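PDB 5J6P: kinetochore protein mis18 from Schizosaccharomyces pombe, which helps recruit the centromeric histone CENP-A, maintains kinetochore factors for mitotic spindle integrity, and keeps histones deacetylated in the central core of centromeres. Local coordinates for the interface of chains A and B. Coordinates in Å, arbitrary orientation; residue numbers count along the deposited sequence, not the author numbering. Chains: chain A/B, Kinetochore protein mis18.

Contact 1 and contact 2 are neighbouring patches of one two-fold symmetric interface between two copies of the Yippee-type Mis18 domain, one part of the full-length protein. The centres of their C-alpha atoms lie about 9 Å apart. They share A:Val6, B:Val6 and B:Leu100, so strand 5-9 of each chain runs through both. Contact 1 is mainly apolar and lies around A:Ile15 and B:Ile15. Contact 2 lies towards the chain ends and adds a polar clasp. Each contact has a twin with the chains exchanged. Mis18 is a homotetramer, and this dimer of the domain may be one building step of it.

Contact 1: the interface of chains A and B. Residues chain A 6, 8, 13, 15, 38; chain B 6, 8, 15, 98, 100.
A:Ile15 packs against B:Tyr98 at the apolar centre of this interface between two Yippee-type, zinc-binding Mis18 domains. The branch methyl CG2 of A:Ile15 sits over the middle of one ring face, 3.9 Å from the ring centroid of B:Tyr98, as a CH-pi contact. The other branch of A:Ile15 goes a different way. CG1 is anti to the carbonyl carbon (chi1 -74°), and the terminal CD1 of A:Ile15 lies 3.8 Å from CB of B:Tyr98. CD1 of A:Ile15 also meets CG1 of B:Val6 at 4.0 Å. One isoleucine thus covers both the ring and the root of the tyrosine.

The ring of B:Tyr98 is flanked by two valines. A:Val38 comes tip to tip with it, CG2 of A:Val38 lying 3.9 Å from CE1 of B:Tyr98. A:Val6 runs antiparallel alongside B:Tyr98, with CG2 of A:Val6 at 4.0 Å from CE2 of B:Tyr98. CG2 of A:Val6 also touches CD1 of B:Leu100 at 3.8 Å and carries the apolar surface towards the chain end.

The polar rim is made by two glutamines. The amide of B:Gln8 lies against the tip of A:Ile15, with OE1 of B:Gln8 3.4 Å from CD1 of A:Ile15. The twin contact puts OE1 of A:Gln8 3.4 Å from CD1 of B:Ile15. Both glutamine chains are extended beyond CG, which carries their amides across to the isoleucines. The amides make van der Waals contact with the isoleucine tips and not polar bonds across this patch.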
loop_
_atom_site.group_PDB
_atom_site.type_symbol
_atom_site.label_atom_id
_atom_site.label_comp_id
_atom_site.label_asym_id
_atom_site.label_seq_id
_atom_site.Cartn_x
_atom_site.Cartn_y
_atom_site.Cartn_z
ATOM N N VAL A 6 -2.447 0.408 -6.082
ATOM C CA VAL A 6 -3.000 -0.036 -4.800
ATOM C C VAL A 6 -3.565 1.171 -4.091
ATOM O O VAL A 6 -3.064 2.283 -4.279
ATOM C CB VAL A 6 -1.906 -0.687 -3.951
ATOM C CG1 VAL A 6 -2.236 -0.669 -2.472
ATOM C CG2 VAL A 6 -1.722 -2.125 -4.395
ATOM N N GLN A 8 -5.093 3.215 -0.608
ATOM C CA GLN A 8 -5.064 3.369 0.847
ATOM C C GLN A 8 -5.810 4.569 1.406
ATOM O O GLN A 8 -5.826 5.621 0.798
ATOM C CB GLN A 8 -3.635 3.579 1.301
ATOM C CG GLN A 8 -2.559 2.668 0.745
ATOM C CD GLN A 8 -1.207 3.279 1.020
ATOM O OE1 GLN A 8 -0.481 2.890 1.971
ATOM N NE2 GLN A 8 -0.907 4.323 0.261
ATOM N N PHE A 13 -3.262 5.046 6.036
ATOM C CA PHE A 13 -2.525 4.218 5.054
ATOM C C PHE A 13 -2.932 2.735 5.017
ATOM O O PHE A 13 -2.231 1.898 4.450
ATOM C CB PHE A 13 -1.008 4.342 5.223
ATOM C CG PHE A 13 -0.408 5.658 4.795
ATOM C CD1 PHE A 13 -1.120 6.646 4.132
ATOM C CD2 PHE A 13 0.948 5.866 5.018
ATOM C CE1 PHE A 13 -0.518 7.820 3.741
ATOM C CE2 PHE A 13 1.559 7.031 4.615
ATOM C CZ PHE A 13 0.812 8.021 3.982
ATOM N N ILE A 15 -4.439 -0.291 3.421
ATOM C CA ILE A 15 -4.776 -0.649 2.053
ATOM C C ILE A 15 -6.179 -1.203 2.062
ATOM O O ILE A 15 -6.443 -2.127 2.813
ATOM C CB ILE A 15 -3.829 -1.701 1.473
ATOM C CG1 ILE A 15 -2.491 -1.039 1.166
ATOM C CG2 ILE A 15 -4.402 -2.336 0.217
ATOM C CD1 ILE A 15 -1.341 -2.020 1.046
ATOM N N VAL A 38 -10.381 -5.312 0.682
ATOM C CA VAL A 38 -9.788 -6.134 1.730
ATOM C C VAL A 38 -10.786 -6.406 2.847
ATOM O O VAL A 38 -11.488 -5.497 3.294
ATOM C CB VAL A 38 -8.561 -5.447 2.345
ATOM C CG1 VAL A 38 -7.995 -6.314 3.468
ATOM C CG2 VAL A 38 -7.514 -5.113 1.267
ATOM N N VAL B 6 2.988 -5.465 -2.737
ATOM C CA VAL B 6 3.425 -4.174 -2.254
ATOM C C VAL B 6 3.883 -4.428 -0.797
ATOM O O VAL B 6 3.463 -5.423 -0.156
ATOM C CB VAL B 6 2.239 -3.209 -2.400
ATOM C CG1 VAL B 6 1.997 -2.354 -1.161
ATOM C CG2 VAL B 6 2.397 -2.365 -3.651
ATOM N N GLN B 8 4.833 -2.640 3.181
ATOM C CA GLN B 8 4.585 -1.531 4.121
ATOM C C GLN B 8 5.269 -1.732 5.498
ATOM O O GLN B 8 5.457 -2.851 5.966
ATOM C CB GLN B 8 3.074 -1.367 4.393
ATOM C CG GLN B 8 2.101 -1.830 3.308
ATOM C CD GLN B 8 0.674 -2.004 3.819
ATOM O OE1 GLN B 8 -0.038 -1.027 3.997
ATOM N NE2 GLN B 8 0.244 -3.256 4.026
ATOM N N ILE B 15 3.758 2.506 2.438
ATOM C CA ILE B 15 4.287 1.676 1.375
ATOM C C ILE B 15 5.720 2.120 1.059
ATOM O O ILE B 15 5.985 3.322 0.885
ATOM C CB ILE B 15 3.391 1.726 0.141
ATOM C CG1 ILE B 15 2.092 0.971 0.424
ATOM C CG2 ILE B 15 4.086 1.120 -1.083
ATOM C CD1 ILE B 15 0.980 1.188 -0.606
ATOM N N TYR B 98 1.331 -6.960 1.066
ATOM C CA TYR B 98 -0.004 -7.114 0.571
ATOM C C TYR B 98 0.109 -7.632 -0.843
ATOM O O TYR B 98 0.710 -6.961 -1.685
ATOM C CB TYR B 98 -0.706 -5.773 0.538
ATOM C CG TYR B 98 -1.974 -5.771 -0.296
ATOM C CD1 TYR B 98 -3.138 -6.387 0.174
ATOM C CD2 TYR B 98 -1.993 -5.188 -1.566
ATOM C CE1 TYR B 98 -4.292 -6.400 -0.594
ATOM C CE2 TYR B 98 -3.136 -5.199 -2.336
ATOM C CZ TYR B 98 -4.284 -5.792 -1.839
ATOM O OH TYR B 98 -5.427 -5.776 -2.587
ATOM N N LEU B 100 -1.843 -8.479 -4.438
ATOM C CA LEU B 100 -3.000 -7.940 -5.184
ATOM C C LEU B 100 -4.191 -8.862 -5.553
ATOM O O LEU B 100 -5.292 -8.358 -5.838
ATOM C CB LEU B 100 -2.535 -7.229 -6.460
ATOM C CG LEU B 100 -2.067 -5.790 -6.320
ATOM C CD1 LEU B 100 -0.817 -5.683 -5.471
ATOM C CD2 LEU B 100 -1.781 -5.160 -7.660
#

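Contact 2: the interface of chains A and B. Residues chain A 3-4, 6, 100-101; chain B 4, 6, 18, 20, 100.
The flat side-chain amide of B:Asn20 points its NH2 end at the backbone carbonyl of A:Gly101, with that oxygen close to the amide plane. ND2 of B:Asn20 donates to O of A:Gly101 at 2.6 Å in a nearly straight bond. The donor is tilted 19° from the carbonyl plane. The amide of A:Gln3 reaches the same nitrogen tip to tip. The two amide planes are 74° apart, and the bond from ND2 of B:Asn20 to OE1 of A:Gln3 is weak at 3.4 Å. An alanine in place of B:Asn20 would probably leave the carbonyl of A:Gly101 without this donor and remove the weak contact to A:Gln3.

The carboxylate of B:Asp18 lies beside A:Leu100 and the start of A:Gly101. Its CG stands between the backbone N and the carbonyl carbon (chi1 52°), which turns OD2 towards chain A. There OD2 of B:Asp18 takes a weak bond from the backbone N of A:Gly101 at 3.3 Å. A weak bond from the backbone N of B:Asn20 to OD1 of B:Asp18 may help to link the two within chain B.

The leucine side chain spreads its methyls over chain B. CD1 of A:Leu100 touches CG2 of B:Val6 at 3.9 Å, and CD2 of A:Leu100 lies 3.9 Å from CG of B:Pro4. In the twin contact B:Leu100 places CD2 3.4 Å from CB of A:Pro4.

A:Leu100 and A:Gly101 follow strand 95-99 near the modelled C-terminal end of chain A. They meet strands 5-9 and 15-18 and the 3-10 helix 19-21 of chain B.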
loop_
_atom_site.group_PDB
_atom_site.type_symbol
_atom_site.label_atom_id
_atom_site.label_comp_id
_atom_site.label_asym_id
_atom_site.label_seq_id
_atom_site.Cartn_x
_atom_site.Cartn_y
_atom_site.Cartn_z
ATOM N N GLN A 3 0.467 -0.988 -15.489
ATOM C CA GLN A 3 0.921 -1.464 -14.188
ATOM C C GLN A 3 -0.159 -1.126 -13.148
ATOM O O GLN A 3 -0.644 0.012 -13.139
ATOM C CB GLN A 3 2.279 -0.839 -13.821
ATOM C CG GLN A 3 3.119 -1.716 -12.894
ATOM C CD GLN A 3 3.472 -3.071 -13.501
ATOM O OE1 GLN A 3 3.073 -4.131 -13.006
ATOM N NE2 GLN A 3 4.211 -3.038 -14.593
ATOM N N PRO A 4 -0.540 -2.106 -12.292
ATOM C CA PRO A 4 -1.565 -1.871 -11.259
ATOM C C PRO A 4 -1.288 -0.702 -10.290
ATOM O O PRO A 4 -0.128 -0.285 -10.110
ATOM C CB PRO A 4 -1.595 -3.203 -10.463
ATOM C CG PRO A 4 -1.002 -4.228 -11.379
ATOM C CD PRO A 4 0.034 -3.467 -12.166
ATOM N N VAL A 6 -2.447 0.408 -6.082
ATOM C CA VAL A 6 -3.000 -0.036 -4.800
ATOM C C VAL A 6 -3.565 1.171 -4.091
ATOM O O VAL A 6 -3.064 2.283 -4.279
ATOM C CB VAL A 6 -1.906 -0.687 -3.951
ATOM C CG1 VAL A 6 -2.236 -0.669 -2.472
ATOM C CG2 VAL A 6 -1.722 -2.125 -4.395
ATOM N N LEU A 100 2.584 0.667 -8.909
ATOM C CA LEU A 100 3.840 -0.078 -8.819
ATOM C C LEU A 100 4.810 0.324 -9.950
ATOM O O LEU A 100 4.385 0.913 -10.939
ATOM C CB LEU A 100 3.595 -1.586 -8.911
ATOM C CG LEU A 100 2.929 -2.303 -7.742
ATOM C CD1 LEU A 100 1.590 -1.709 -7.359
ATOM C CD2 LEU A 100 2.761 -3.782 -8.070
ATOM N N GLY A 101 6.105 0.034 -9.769
ATOM C CA GLY A 101 7.133 0.204 -10.813
ATOM C C GLY A 101 7.232 -1.080 -11.638
ATOM O O GLY A 101 6.420 -2.034 -11.450
ATOM N N PRO B 4 1.764 -9.727 -8.066
ATOM C CA PRO B 4 2.778 -9.118 -7.260
ATOM C C PRO B 4 2.273 -8.560 -5.938
ATOM O O PRO B 4 1.048 -8.504 -5.673
ATOM C CB PRO B 4 3.238 -7.961 -8.133
ATOM C CG PRO B 4 1.986 -7.496 -8.785
ATOM C CD PRO B 4 1.238 -8.778 -9.059
ATOM N N VAL B 6 2.988 -5.465 -2.737
ATOM C CA VAL B 6 3.425 -4.174 -2.254
ATOM C C VAL B 6 3.883 -4.428 -0.797
ATOM O O VAL B 6 3.463 -5.423 -0.156
ATOM C CB VAL B 6 2.239 -3.209 -2.400
ATOM C CG1 VAL B 6 1.997 -2.354 -1.161
ATOM C CG2 VAL B 6 2.397 -2.365 -3.651
ATOM N N ASP B 18 7.716 -2.398 -3.937
ATOM C CA ASP B 18 7.003 -3.619 -4.377
ATOM C C ASP B 18 7.863 -4.719 -4.962
ATOM O O ASP B 18 9.030 -4.524 -5.249
ATOM C CB ASP B 18 5.946 -3.228 -5.417
ATOM C CG ASP B 18 6.509 -2.382 -6.553
ATOM O OD1 ASP B 18 7.386 -2.866 -7.314
ATOM O OD2 ASP B 18 6.052 -1.228 -6.691
ATOM N N ASN B 20 8.161 -5.741 -7.951
ATOM C CA ASN B 20 8.789 -5.566 -9.264
ATOM C C ASN B 20 10.179 -4.982 -9.281
ATOM O O ASN B 20 10.768 -4.864 -10.354
ATOM C CB ASN B 20 7.918 -4.696 -10.146
ATOM C CG ASN B 20 6.536 -5.262 -10.310
ATOM O OD1 ASN B 20 6.243 -6.421 -9.889
ATOM N ND2 ASN B 20 5.657 -4.443 -10.891
ATOM N N LEU B 100 -1.843 -8.479 -4.438
ATOM C CA LEU B 100 -3.000 -7.940 -5.184
ATOM C C LEU B 100 -4.191 -8.862 -5.553
ATOM O O LEU B 100 -5.292 -8.358 -5.838
ATOM C CB LEU B 100 -2.535 -7.229 -6.460
ATOM C CG LEU B 100 -2.067 -5.790 -6.320
ATOM C CD1 LEU B 100 -0.817 -5.683 -5.471
ATOM C CD2 LEU B 100 -1.781 -5.160 -7.660
#